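Long-range contacts in indole-3-acetic acid-amido synthetase GH3.15 (Arabidopsis thaliana, PDB 6E1Q), which conjugates the auxin precursor indole-3-butyric acid, and the herbicide 4-(2,4-dichlorophenoxy)butanoic acid, to glutamine in an ATP-dependent reaction: residues Leu142-Phe146 and Ser197-Leu202; Pro185-Cys191 and Asp252-Thr256; Arg214-Ala220 and Ile297-Ile301; Leu203-Glu208 and Ile259-Leu263; Leu230-Trp234 and Cys278-Trp283. All blocks are in the same frame, centred on the assembly; numbering follows the deposited sequence. Where two conformers were deposited one is given.

How the contacts relate
Followed from the N terminus, the five contacts show how one alpha/beta region is laced together by overlapping loops. Contact 1 closes the first, laying helix 194-207 on the end of strand 140-143. Contact 2 opens inside that loop and closes beyond it, so the two cross; the disulfide Cys200-Cys255 also joins them. Contact 4 continues down helix 194-207 to the chain after helix 253-258 and crosses contact 2. Contact 3 begins as the next strand, 212-217, pairing with strand 297-298 in the sheet that contact 1 also reaches; it crosses contacts 2 and 4. Contact 5, on helix 220-243, is nested inside contact 3 and crosses contacts 2 and 4.

Contact 1: Leu142-Phe146 and Ser197-Leu202; sequences LIFYF and SMYCQL. With CFA ((2,4-dichlorophenoxy)acetic acid), chain C.
A buried glutamine carboxamide, thrust from a helix against the backbone at the end of a strand, is the oddity here. Gln201 takes an off-rotamer chi1 of 142° with chi2 t, which brings its OE1 within 3.4 Å of Tyr145 N in a weak but nearly straight hydrogen bond. The same OE1 lies 3.2 Å from Ile143 O, a pair of acceptors that cannot bond. Segment 142-146 is extended throughout, the regular strand ending at Ile143, and segment 197-202 is helical; the register sets CA of Phe144 7.4 Å from CA of Gln201, and CA of Phe146 7.1 Å from CA of Ser197. Gln201 NE2 sits at the edges of two rings, 3.8 Å from Phe144 CD1 and 3.3 Å from Phe146 CD2. Phe146 (chi1 p) points toward the helix: Ser197 CB makes a CH-pi contact over its face, 4.1 Å from the ring centroid, and Met198 SD a Met-aromatic contact at its edge, 5.5 Å from that centroid. Leu202 CD2 meets Phe144 CE1 at 3.8 Å. Ile143 and Tyr145 turn away, and Tyr145 CD1 approaches CL4 of the bound (2,4-dichlorophenoxy)acetic acid at 3.5 Å. Helix 194-207 thus covers strand 140-143 from the side opposite the ligand, as the helix of a beta-alpha-beta crossover linking strands 181-183 and 212-217, the two neighbours of strand 140-143 in the sheet.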
# COMPACT_ATOMS: atom_id res chain seq x y z
N LEU A 142 11.98 8.02 -9.95
CA LEU A 142 10.94 9.04 -9.91
C LEU A 142 9.81 8.52 -9.04
O LEU A 142 9.18 7.52 -9.38
CB LEU A 142 10.46 9.36 -11.32
CG LEU A 142 9.32 10.36 -11.49
CD1 LEU A 142 9.72 11.75 -10.95
CD2 LEU A 142 8.94 10.44 -12.97
N ILE A 143 9.58 9.18 -7.91
CA ILE A 143 8.66 8.69 -6.89
C ILE A 143 7.49 9.65 -6.83
O ILE A 143 7.65 10.84 -6.55
CB ILE A 143 9.36 8.56 -5.52
CG1 ILE A 143 10.31 7.36 -5.53
CG2 ILE A 143 8.34 8.37 -4.41
CD1 ILE A 143 11.33 7.39 -4.42
N PHE A 144 6.30 9.13 -7.12
CA PHE A 144 5.09 9.92 -7.10
C PHE A 144 4.53 9.85 -5.69
O PHE A 144 3.94 8.86 -5.28
CB PHE A 144 4.09 9.42 -8.14
CG PHE A 144 4.61 9.52 -9.55
CD1 PHE A 144 4.83 10.76 -10.12
CD2 PHE A 144 4.90 8.39 -10.29
CE1 PHE A 144 5.31 10.88 -11.41
CE2 PHE A 144 5.38 8.50 -11.58
CZ PHE A 144 5.58 9.75 -12.14
N TYR A 145 4.73 10.93 -4.95
CA TYR A 145 4.33 10.96 -3.56
C TYR A 145 4.30 12.41 -3.16
O TYR A 145 5.26 13.13 -3.41
CB TYR A 145 5.32 10.21 -2.65
CG TYR A 145 4.83 10.16 -1.22
CD1 TYR A 145 3.93 9.18 -0.82
CD2 TYR A 145 5.24 11.10 -0.27
CE1 TYR A 145 3.47 9.11 0.47
CE2 TYR A 145 4.76 11.04 1.04
CZ TYR A 145 3.88 10.05 1.40
OH TYR A 145 3.37 9.94 2.68
N PHE A 146 3.22 12.85 -2.52
CA PHE A 146 3.29 14.15 -1.89
C PHE A 146 2.34 14.20 -0.70
O PHE A 146 1.40 13.41 -0.60
CB PHE A 146 3.04 15.29 -2.89
CG PHE A 146 1.84 15.10 -3.78
CD1 PHE A 146 0.56 15.33 -3.31
CD2 PHE A 146 2.01 14.73 -5.11
CE1 PHE A 146 -0.54 15.17 -4.14
CE2 PHE A 146 0.91 14.57 -5.94
CZ PHE A 146 -0.37 14.79 -5.46
N SER A 197 0.86 20.50 -6.56
CA SER A 197 1.92 19.56 -6.22
C SER A 197 2.05 18.47 -7.30
O SER A 197 3.16 18.16 -7.74
CB SER A 197 1.66 18.95 -4.84
OG SER A 197 0.45 18.20 -4.86
N MET A 198 0.92 17.90 -7.74
CA MET A 198 1.00 16.90 -8.81
C MET A 198 1.56 17.52 -10.09
O MET A 198 2.34 16.88 -10.82
CB MET A 198 -0.39 16.30 -9.07
CG MET A 198 -0.43 15.37 -10.28
SD MET A 198 0.47 13.82 -9.96
CE MET A 198 -0.80 12.92 -9.04
N TYR A 199 1.20 18.77 -10.37
CA TYR A 199 1.68 19.43 -11.59
C TYR A 199 3.20 19.59 -11.55
O TYR A 199 3.90 19.26 -12.52
CB TYR A 199 0.97 20.78 -11.77
CG TYR A 199 1.31 21.50 -13.08
CD1 TYR A 199 2.46 22.26 -13.19
CD2 TYR A 199 0.49 21.39 -14.20
CE1 TYR A 199 2.78 22.92 -14.39
CE2 TYR A 199 0.80 22.03 -15.40
CZ TYR A 199 1.95 22.80 -15.48
OH TYR A 199 2.28 23.45 -16.65
N CYS A 200 3.75 20.09 -10.43
CA CYS A 200 5.19 20.35 -10.39
C CYS A 200 5.98 19.05 -10.41
O CYS A 200 7.05 18.98 -11.04
CB CYS A 200 5.53 21.16 -9.14
SG CYS A 200 4.81 22.83 -9.19
N GLN A 201 5.49 18.04 -9.70
CA GLN A 201 6.17 16.75 -9.66
C GLN A 201 6.21 16.09 -11.04
O GLN A 201 7.23 15.49 -11.42
CB GLN A 201 5.46 15.88 -8.62
CG GLN A 201 5.30 14.42 -8.90
CD GLN A 201 5.03 13.65 -7.61
OE1 GLN A 201 5.91 13.48 -6.78
NE2 GLN A 201 3.77 13.25 -7.42
N LEU A 202 5.13 16.20 -11.81
CA LEU A 202 5.14 15.64 -13.16
C LEU A 202 6.01 16.48 -14.10
O LEU A 202 6.73 15.94 -14.95
CB LEU A 202 3.70 15.52 -13.69
CG LEU A 202 2.93 14.25 -13.28
CD1 LEU A 202 1.44 14.37 -13.62
CD2 LEU A 202 3.51 13.01 -13.96
C1 CFA C . 10.89 3.35 -5.04
C2 CFA C . 10.82 2.50 -3.78
C1' CFA C . 8.64 3.16 -3.07
C2' CFA C . 7.31 2.86 -2.80
C3' CFA C . 6.47 3.87 -2.39
C4' CFA C . 6.95 5.14 -2.23
C5' CFA C . 8.26 5.45 -2.48
CL3 CFA C . 6.62 1.23 -2.99
C6' CFA C . 9.11 4.45 -2.90
O1 CFA C . 11.87 4.12 -5.23
O2 CFA C . 9.96 3.30 -5.88
O1' CFA C . 9.50 2.14 -3.49
CL4 CFA C . 5.83 6.40 -1.70

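Contact 2: Pro185-Cys191 and Asp252-Thr256; sequences PHAITTC and DATCT
This is a partly buried packing contact between a loop and the N-terminal end of a helix, away from the ligand and nucleotide sites. Segment 185-191, irregular throughout, belongs to the loop between strand 181-183 and helix 194-207; segment 252-256 enters helix 253-258, with Asp252 as N-cap. CA of Pro185 lies 6.5 Å from CA of Thr254, and CA of Cys191 7.4 Å from CA of Asp252. Thr254 (chi1 m) wedges against the loop: its CG2 is 3.5 Å from Pro185 CB, its OG1 3.6 Å from Thr189 CG2, and its CB 3.7 Å from His186 CE1. The His186 ring (chi1 m) also approaches the first helical turn, with NE2 4.3 Å from Cys255 CB, while Cys191 SG (chi1 t) stands 3.7 Å from Asp252 OD1. His186 ND1 donates to Thr189 O at 3.2 Å, bracing the loop; as modelled, Asp252 OD2 caps the helix by accepting from Cys255 N at 3.0 Å, though its place is less certain. The chemistry implies mainly packing round Thr254, with the imidazole edge beside the Asp252 carboxylate but not hydrogen-bonded to it; the covalent tie, the Cys200-Cys255 disulfide, runs to helix 194-207, not to the loop.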
# COMPACT_ATOMS: atom_id res chain seq x y z
N PRO A 185 9.14 18.23 -4.68
CA PRO A 185 9.42 19.14 -3.56
C PRO A 185 8.45 18.97 -2.40
O PRO A 185 8.77 19.35 -1.27
CB PRO A 185 9.29 20.53 -4.20
CG PRO A 185 8.39 20.31 -5.40
CD PRO A 185 8.75 18.95 -5.90
N HIS A 186 7.28 18.37 -2.65
CA HIS A 186 6.23 18.22 -1.66
C HIS A 186 6.13 16.82 -1.09
O HIS A 186 5.10 16.47 -0.50
CB HIS A 186 4.89 18.65 -2.25
CG HIS A 186 4.88 20.05 -2.75
ND1 HIS A 186 5.07 21.13 -1.92
CD2 HIS A 186 4.73 20.55 -4.00
CE1 HIS A 186 5.02 22.24 -2.63
NE2 HIS A 186 4.81 21.92 -3.89
N ALA A 187 7.17 16.00 -1.24
CA ALA A 187 7.23 14.75 -0.49
C ALA A 187 7.53 15.00 0.98
O ALA A 187 7.11 14.21 1.84
CB ALA A 187 8.27 13.81 -1.08
N ILE A 188 8.24 16.07 1.30
CA ILE A 188 8.56 16.45 2.67
C ILE A 188 7.84 17.73 3.08
O ILE A 188 7.15 17.77 4.10
CB ILE A 188 10.09 16.57 2.87
CG1 ILE A 188 10.79 15.26 2.50
CG2 ILE A 188 10.41 16.97 4.32
CD1 ILE A 188 12.28 15.40 2.24
N THR A 189 7.97 18.79 2.28
CA THR A 189 7.31 20.06 2.58
C THR A 189 5.85 20.00 2.12
O THR A 189 5.56 19.73 0.95
CB THR A 189 8.02 21.24 1.91
OG1 THR A 189 9.39 21.26 2.32
CG2 THR A 189 7.36 22.56 2.31
N THR A 190 4.95 20.28 3.05
CA THR A 190 3.51 20.21 2.81
C THR A 190 3.06 21.19 1.72
O THR A 190 3.64 22.27 1.54
CB THR A 190 2.79 20.45 4.14
OG1 THR A 190 2.87 19.27 4.95
CG2 THR A 190 1.35 20.89 3.97
N CYS A 191 2.04 20.78 0.96
CA CYS A 191 1.35 21.66 0.01
C CYS A 191 -0.11 21.25 0.01
O CYS A 191 -0.44 20.13 -0.41
CB CYS A 191 1.94 21.57 -1.39
SG CYS A 191 1.02 22.52 -2.69
N ASP A 252 2.60 28.20 -5.19
CA ASP A 252 3.26 27.57 -4.06
C ASP A 252 4.75 27.87 -4.07
O ASP A 252 5.45 27.59 -5.05
CB ASP A 252 3.05 26.06 -4.11
CG ASP A 252 3.84 25.35 -3.06
OD1 ASP A 252 3.36 25.26 -1.91
OD2 ASP A 252 4.98 24.94 -3.37
N ALA A 253 5.25 28.38 -2.93
CA ALA A 253 6.61 28.91 -2.89
C ALA A 253 7.67 27.83 -3.08
O ALA A 253 8.72 28.09 -3.66
CB ALA A 253 6.83 29.66 -1.58
N THR A 254 7.43 26.61 -2.59
CA THR A 254 8.41 25.54 -2.79
C THR A 254 8.59 25.23 -4.27
O THR A 254 9.72 25.08 -4.74
CB THR A 254 8.00 24.28 -2.03
OG1 THR A 254 7.60 24.62 -0.69
CG2 THR A 254 9.16 23.28 -1.99
N CYS A 255 7.49 25.10 -5.01
CA CYS A 255 7.61 24.78 -6.42
C CYS A 255 8.28 25.93 -7.19
O CYS A 255 9.21 25.70 -7.97
CB CYS A 255 6.25 24.45 -7.03
SG CYS A 255 6.38 24.05 -8.79
N THR A 256 7.81 27.16 -6.98
CA THR A 256 8.31 28.28 -7.78
C THR A 256 9.78 28.56 -7.50
O THR A 256 10.54 28.86 -8.42
CB THR A 256 7.48 29.54 -7.52
OG1 THR A 256 7.51 29.87 -6.13
CG2 THR A 256 6.04 29.35 -7.98

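Contact 3: Arg214-Ala220 and Ile297-Ile301; sequences RLGAPFA and IESII. With CFA ((2,4-dichlorophenoxy)acetic acid), chain C.
Ile297 pairs in parallel with Leu215 (CA-CA 4.8 Å), their side chains on one sheet face and meeting CG1 to CD1 at 4.0 Å. Glu298 N donates to Leu215 O at 2.8 Å and Glu298 O accepts from Ala217 N at 3.1 Å, bracketing Gly216. That glycine is telling: a CB there would collide with O2 of the bound (2,4-dichlorophenoxy)acetic acid, whose pocket Arg214, Gly216, Ala217, Pro218, Glu298 and Ser299 line. Its O1 lies over the guanidinium face, 2.8 Å from Arg214 NH2, Arg214 NE being hydrogen-bonded to Ser141 OG. At Ser299 the chain turns a corner, where a beta bulge inserts one residue in segment 214-220. Parallel pairing resumes at Ile300, whose N donates to Pro218 O at 3.0 Å and whose O accepts from Ala220 N at 2.9 Å. Beyond the last bridge, Ile301 CG2 packs on Ala220 CB at 4.0 Å. Strand 212-217 thus lies between strands 140-143 and 297-298, with 321-327 beyond and Phe223 of helix 220-243 packed against Ile297.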
# COMPACT_ATOMS: atom_id res chain seq x y z
N ARG A 214 13.57 4.23 -12.78
CA ARG A 214 12.53 3.49 -12.09
C ARG A 214 11.42 4.45 -11.73
O ARG A 214 11.67 5.62 -11.42
CB ARG A 214 13.09 2.80 -10.83
CG ARG A 214 12.10 2.55 -9.69
CD ARG A 214 12.74 1.66 -8.61
NE ARG A 214 13.31 2.45 -7.52
CZ ARG A 214 13.77 1.96 -6.38
NH1 ARG A 214 13.74 0.66 -6.15
NH2 ARG A 214 14.28 2.78 -5.47
N LEU A 215 10.19 3.95 -11.79
CA LEU A 215 9.01 4.68 -11.34
C LEU A 215 8.52 4.05 -10.05
O LEU A 215 8.48 2.83 -9.93
CB LEU A 215 7.90 4.63 -12.39
CG LEU A 215 8.24 5.04 -13.83
CD1 LEU A 215 7.03 4.80 -14.73
CD2 LEU A 215 8.68 6.51 -13.91
N GLY A 216 8.16 4.89 -9.08
CA GLY A 216 7.69 4.41 -7.80
C GLY A 216 6.51 5.21 -7.31
O GLY A 216 6.35 6.40 -7.62
N ALA A 217 5.68 4.54 -6.53
CA ALA A 217 4.56 5.15 -5.83
C ALA A 217 4.14 4.20 -4.73
O ALA A 217 4.50 3.02 -4.76
CB ALA A 217 3.39 5.45 -6.78
N PRO A 218 3.37 4.67 -3.75
CA PRO A 218 2.95 3.74 -2.69
C PRO A 218 2.19 2.52 -3.22
O PRO A 218 2.55 1.38 -2.87
CB PRO A 218 2.07 4.62 -1.78
CG PRO A 218 2.54 6.03 -2.05
CD PRO A 218 2.91 6.05 -3.51
N PHE A 219 1.18 2.72 -4.05
CA PHE A 219 0.30 1.64 -4.49
C PHE A 219 0.19 1.58 -6.01
O PHE A 219 0.36 2.59 -6.70
CB PHE A 219 -1.12 1.81 -3.94
CG PHE A 219 -1.17 2.32 -2.52
CD1 PHE A 219 -0.51 1.65 -1.51
CD2 PHE A 219 -1.92 3.44 -2.21
CE1 PHE A 219 -0.58 2.10 -0.19
CE2 PHE A 219 -1.99 3.91 -0.89
CZ PHE A 219 -1.33 3.24 0.11
N ALA A 220 -0.18 0.40 -6.53
CA ALA A 220 -0.54 0.27 -7.94
C ALA A 220 -1.56 1.33 -8.35
O ALA A 220 -1.42 1.97 -9.40
CB ALA A 220 -1.09 -1.13 -8.22
N ILE A 297 8.58 -0.66 -12.34
CA ILE A 297 7.56 0.15 -11.70
C ILE A 297 7.31 -0.47 -10.34
O ILE A 297 6.79 -1.58 -10.26
CB ILE A 297 6.27 0.20 -12.52
CG1 ILE A 297 6.52 0.90 -13.85
CG2 ILE A 297 5.16 0.87 -11.68
CD1 ILE A 297 5.44 0.64 -14.86
N GLU A 298 7.68 0.26 -9.29
CA GLU A 298 7.70 -0.26 -7.93
C GLU A 298 6.51 0.30 -7.16
O GLU A 298 6.35 1.52 -7.07
CB GLU A 298 9.02 0.13 -7.24
CG GLU A 298 9.05 -0.18 -5.74
CD GLU A 298 9.25 -1.67 -5.43
OE1 GLU A 298 10.00 -2.34 -6.16
OE2 GLU A 298 8.63 -2.17 -4.47
N SER A 299 5.67 -0.59 -6.64
CA SER A 299 4.54 -0.20 -5.79
C SER A 299 3.94 -1.45 -5.17
O SER A 299 4.23 -2.58 -5.57
CB SER A 299 3.46 0.54 -6.58
OG SER A 299 2.79 -0.38 -7.46
N ILE A 300 3.05 -1.24 -4.20
CA ILE A 300 2.30 -2.35 -3.63
C ILE A 300 1.29 -2.85 -4.67
O ILE A 300 0.47 -2.07 -5.17
CB ILE A 300 1.63 -1.94 -2.32
CG1 ILE A 300 2.72 -1.64 -1.28
CG2 ILE A 300 0.69 -3.04 -1.82
CD1 ILE A 300 2.19 -0.93 -0.05
N ILE A 301 1.37 -4.14 -5.00
CA ILE A 301 0.50 -4.78 -5.97
C ILE A 301 -0.19 -6.01 -5.39
O ILE A 301 -0.75 -6.81 -6.14
CB ILE A 301 1.26 -5.16 -7.25
CG1 ILE A 301 2.42 -6.11 -6.91
CG2 ILE A 301 1.71 -3.92 -8.01
CD1 ILE A 301 3.43 -6.32 -8.05
C1 CFA C . 10.89 3.35 -5.04
C2 CFA C . 10.82 2.50 -3.78
C1' CFA C . 8.64 3.16 -3.07
C2' CFA C . 7.31 2.86 -2.80
C3' CFA C . 6.47 3.87 -2.39
C4' CFA C . 6.95 5.14 -2.23
C5' CFA C . 8.26 5.45 -2.48
CL3 CFA C . 6.62 1.23 -2.99
C6' CFA C . 9.11 4.45 -2.90
O1 CFA C . 11.87 4.12 -5.23
O2 CFA C . 9.96 3.30 -5.88
O1' CFA C . 9.50 2.14 -3.49
CL4 CFA C . 5.83 6.40 -1.70

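Contact 4: Leu203-Glu208 and Ile259-Leu263; sequences LCGLLE and IGKFL
Phe262 overlaps Cys204 and Glu208, one helical turn apart, and is the most heavily covered residue of this contact. Its CA-to-CB bond points toward the helix and chi1 is m; Cys204 SG lies 3.8 Å from Phe262 CD2 in an oblique sulfur-aromatic contact, 4.9 Å from the ring centroid, and Glu208 CD comes within 3.4 Å of Phe262 CD1. Residues 203-207 form the end of helix 194-207, and Glu208 is the first to leave helical phi/psi. Segment 259-263 is a compact turn in which Phe262 N and Leu263 N both donate to Ile259 O, at 3.1 and 3.0 Å. The CA atoms of Cys204 and Phe262 are 6.5 Å apart. Around this centre the packing is apolar: Ile259 CD1 touches Cys204 SG at 3.6 Å and Leu203 CD2 at 3.9 Å, while Leu207 CD1 lies 3.9 Å from Leu263 CD1. A water bridges the segments, donating to Glu208 OE2 (3.0 Å) and Phe262 O (2.8 Å); Glu208 OE1 is hydrogen-bonded to Asn211 ND2. The contact joins the end of helix 194-207 to the connection between helices 253-258 and 268-278, with Leu203 and Leu207 also touching helix 220-243 and Phe262 and Glu208 touching strand 181-183.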
# COMPACT_ATOMS: atom_id res chain seq x y z
N LEU A 203 5.95 17.81 -13.97
CA LEU A 203 6.83 18.65 -14.78
C LEU A 203 8.30 18.30 -14.54
O LEU A 203 9.06 18.10 -15.49
CB LEU A 203 6.54 20.12 -14.49
CG LEU A 203 7.43 21.16 -15.19
CD1 LEU A 203 7.27 21.00 -16.67
CD2 LEU A 203 6.95 22.53 -14.77
N CYS A 204 8.69 18.15 -13.26
CA CYS A 204 10.06 17.72 -12.96
C CYS A 204 10.36 16.32 -13.52
O CYS A 204 11.44 16.08 -14.08
CB CYS A 204 10.31 17.76 -11.46
SG CYS A 204 10.39 19.48 -10.87
N GLY A 205 9.42 15.39 -13.35
CA GLY A 205 9.66 14.04 -13.85
C GLY A 205 9.81 14.01 -15.35
O GLY A 205 10.62 13.25 -15.90
N LEU A 206 9.00 14.80 -16.06
CA LEU A 206 9.10 14.84 -17.52
C LEU A 206 10.39 15.52 -17.96
O LEU A 206 11.03 15.07 -18.92
CB LEU A 206 7.89 15.56 -18.13
CG LEU A 206 6.53 14.89 -17.99
CD1 LEU A 206 5.45 15.89 -18.36
CD2 LEU A 206 6.46 13.65 -18.89
N LEU A 207 10.77 16.61 -17.31
CA LEU A 207 12.03 17.27 -17.65
C LEU A 207 13.21 16.33 -17.48
O LEU A 207 14.16 16.38 -18.26
CB LEU A 207 12.22 18.52 -16.80
CG LEU A 207 11.45 19.80 -17.20
CD1 LEU A 207 11.37 20.74 -16.01
CD2 LEU A 207 12.13 20.52 -18.37
N GLU A 208 13.15 15.44 -16.48
CA GLU A 208 14.25 14.53 -16.18
C GLU A 208 14.07 13.15 -16.81
O GLU A 208 14.75 12.21 -16.40
CB GLU A 208 14.41 14.39 -14.66
CG GLU A 208 14.93 15.64 -14.01
CD GLU A 208 16.33 15.99 -14.51
OE1 GLU A 208 17.28 15.29 -14.11
OE2 GLU A 208 16.46 16.95 -15.30
N ILE A 259 11.80 25.09 -8.88
CA ILE A 259 11.65 24.53 -10.22
C ILE A 259 12.84 24.86 -11.12
O ILE A 259 13.15 24.11 -12.06
CB ILE A 259 10.32 24.99 -10.85
CG1 ILE A 259 10.05 24.25 -12.16
CG2 ILE A 259 10.33 26.50 -11.07
CD1 ILE A 259 9.66 22.80 -11.97
N GLY A 260 13.52 25.99 -10.86
CA GLY A 260 14.64 26.41 -11.69
C GLY A 260 15.75 25.38 -11.79
O GLY A 260 16.55 25.44 -12.72
N LYS A 261 15.80 24.43 -10.85
CA LYS A 261 16.83 23.40 -10.87
C LYS A 261 16.75 22.54 -12.13
O LYS A 261 17.78 22.09 -12.65
CB LYS A 261 16.69 22.52 -9.63
CG LYS A 261 17.97 21.94 -9.10
CD LYS A 261 17.71 21.17 -7.82
CE LYS A 261 18.97 20.47 -7.34
NZ LYS A 261 18.79 19.01 -7.13
N PHE A 262 15.54 22.28 -12.62
CA PHE A 262 15.33 21.43 -13.78
C PHE A 262 14.80 22.18 -14.99
O PHE A 262 15.14 21.83 -16.12
CB PHE A 262 14.37 20.28 -13.44
CG PHE A 262 14.81 19.45 -12.27
CD1 PHE A 262 15.86 18.55 -12.40
CD2 PHE A 262 14.18 19.56 -11.04
CE1 PHE A 262 16.28 17.77 -11.33
CE2 PHE A 262 14.59 18.78 -9.97
CZ PHE A 262 15.64 17.89 -10.11
N LEU A 263 13.96 23.19 -14.77
CA LEU A 263 13.43 24.04 -15.83
C LEU A 263 14.43 25.16 -16.11
O LEU A 263 14.22 26.33 -15.77
CB LEU A 263 12.06 24.59 -15.43
CG LEU A 263 11.19 25.25 -16.50
CD1 LEU A 263 10.82 24.25 -17.58
CD2 LEU A 263 9.94 25.82 -15.82
O HOH W 1 16.29 19.44 -17.04

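Contact 5: Leu230-Trp234 and Cys278-Trp283; sequences LEDHW and CSKTSW
Helix-to-loop packing by two tryptophans and a cysteine, with CH-pi and sulfur-aromatic contacts, joins helix 220-243 to the end of helix 268-278 and the loop that follows it. Trp283 has the largest share of covered surface. Its CA-to-CB bond points toward the helical segment 230-234, and its CZ3 lies 3.8 Å from Leu230 CB, while Glu231 CG sits over one face, 3.7 Å from the centroid of the six-membered ring. The CA-to-CB bond of Trp234 (chi1 p) points toward segment 278-283; its CD1 lies 3.7 Å from Trp283 CZ2, the planes inclined at 49°, too oblique for a stack. The CA atoms of Cys278 and Trp234 are 7.0 Å apart; Cys278 CB makes a CH-pi contact over the face, 3.5 Å from the centroid of the five-membered ring of Trp234, while SG makes an oblique sulfur-aromatic contact at 4.4 Å from it. Tyr315 of helix 309-316 also touches Glu231 and Trp283. The loop is closed on itself by a hydrogen bond from Trp283 NE1 to Cys278 O, 3.1 Å long.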
# COMPACT_ATOMS: atom_id res chain seq x y z
N LEU A 230 -2.02 13.46 -16.08
CA LEU A 230 -1.31 13.65 -17.35
C LEU A 230 -2.28 13.78 -18.51
O LEU A 230 -2.09 14.64 -19.39
CB LEU A 230 -0.36 12.49 -17.60
CG LEU A 230 1.04 12.56 -17.02
CD1 LEU A 230 1.71 11.20 -17.20
CD2 LEU A 230 1.84 13.69 -17.67
N GLU A 231 -3.31 12.93 -18.55
CA GLU A 231 -4.30 13.00 -19.62
C GLU A 231 -4.91 14.39 -19.72
O GLU A 231 -5.17 14.88 -20.82
CB GLU A 231 -5.40 11.95 -19.41
CG GLU A 231 -5.00 10.52 -19.72
CD GLU A 231 -6.04 9.49 -19.25
OE1 GLU A 231 -6.85 9.80 -18.36
OE2 GLU A 231 -6.03 8.35 -19.76
N ASP A 232 -5.14 15.03 -18.57
CA ASP A 232 -5.82 16.32 -18.58
C ASP A 232 -4.89 17.49 -18.86
O ASP A 232 -5.34 18.52 -19.36
CB ASP A 232 -6.51 16.56 -17.24
CG ASP A 232 -7.75 15.71 -17.06
OD1 ASP A 232 -8.28 15.19 -18.07
OD2 ASP A 232 -8.17 15.55 -15.89
N HIS A 233 -3.60 17.36 -18.53
CA HIS A 233 -2.73 18.54 -18.46
C HIS A 233 -1.45 18.44 -19.26
O HIS A 233 -0.64 19.38 -19.22
CB HIS A 233 -2.40 18.86 -17.00
CG HIS A 233 -3.61 19.09 -16.16
ND1 HIS A 233 -4.45 20.17 -16.35
CD2 HIS A 233 -4.15 18.37 -15.15
CE1 HIS A 233 -5.45 20.11 -15.48
NE2 HIS A 233 -5.29 19.02 -14.74
N TRP A 234 -1.23 17.34 -19.99
CA TRP A 234 0.03 17.21 -20.72
C TRP A 234 0.32 18.38 -21.67
O TRP A 234 1.50 18.77 -21.74
CB TRP A 234 0.08 15.86 -21.44
CG TRP A 234 -0.86 15.64 -22.60
CD1 TRP A 234 -2.04 14.95 -22.57
CD2 TRP A 234 -0.67 16.05 -23.97
NE1 TRP A 234 -2.62 14.94 -23.82
CE2 TRP A 234 -1.79 15.60 -24.70
CE3 TRP A 234 0.35 16.76 -24.64
CZ2 TRP A 234 -1.93 15.83 -26.07
CZ3 TRP A 234 0.20 17.00 -26.01
CH2 TRP A 234 -0.94 16.53 -26.71
N CYS A 278 2.24 11.83 -26.06
CA CYS A 278 0.96 12.05 -25.41
C CYS A 278 -0.18 12.24 -26.41
O CYS A 278 -1.34 11.98 -26.06
CB CYS A 278 1.03 13.26 -24.48
SG CYS A 278 2.07 13.08 -23.03
N SER A 279 0.11 12.67 -27.63
CA SER A 279 -0.95 12.93 -28.59
C SER A 279 -1.47 11.67 -29.28
O SER A 279 -2.46 11.76 -30.02
CB SER A 279 -0.46 13.93 -29.64
OG SER A 279 0.63 13.40 -30.36
N LYS A 280 -0.86 10.51 -29.05
CA LYS A 280 -1.38 9.27 -29.63
C LYS A 280 -2.72 8.89 -29.00
O LYS A 280 -2.98 9.15 -27.81
CB LYS A 280 -0.35 8.14 -29.47
CG LYS A 280 1.03 8.53 -30.03
CD LYS A 280 1.94 7.34 -30.32
CE LYS A 280 3.35 7.82 -30.69
NZ LYS A 280 4.42 6.87 -30.26
N THR A 281 -3.59 8.28 -29.81
CA THR A 281 -4.94 7.93 -29.38
C THR A 281 -4.93 6.96 -28.20
O THR A 281 -5.60 7.19 -27.19
CB THR A 281 -5.73 7.29 -30.52
OG1 THR A 281 -5.41 7.96 -31.75
CG2 THR A 281 -7.21 7.39 -30.24
N SER A 282 -4.22 5.86 -28.34
CA SER A 282 -4.12 4.88 -27.26
C SER A 282 -3.00 5.28 -26.31
O SER A 282 -1.87 5.51 -26.74
CB SER A 282 -3.86 3.49 -27.83
OG SER A 282 -3.78 2.55 -26.77
N TRP A 283 -3.31 5.33 -25.02
CA TRP A 283 -2.29 5.53 -24.01
C TRP A 283 -1.70 4.22 -23.51
O TRP A 283 -1.07 4.20 -22.44
CB TRP A 283 -2.86 6.37 -22.86
CG TRP A 283 -2.70 7.84 -23.17
CD1 TRP A 283 -2.89 8.44 -24.38
CD2 TRP A 283 -2.27 8.88 -22.28
NE1 TRP A 283 -2.63 9.78 -24.30
CE2 TRP A 283 -2.25 10.08 -23.02
CE3 TRP A 283 -1.93 8.91 -20.93
CZ2 TRP A 283 -1.89 11.30 -22.45
CZ3 TRP A 283 -1.57 10.12 -20.37
CH2 TRP A 283 -1.55 11.30 -21.12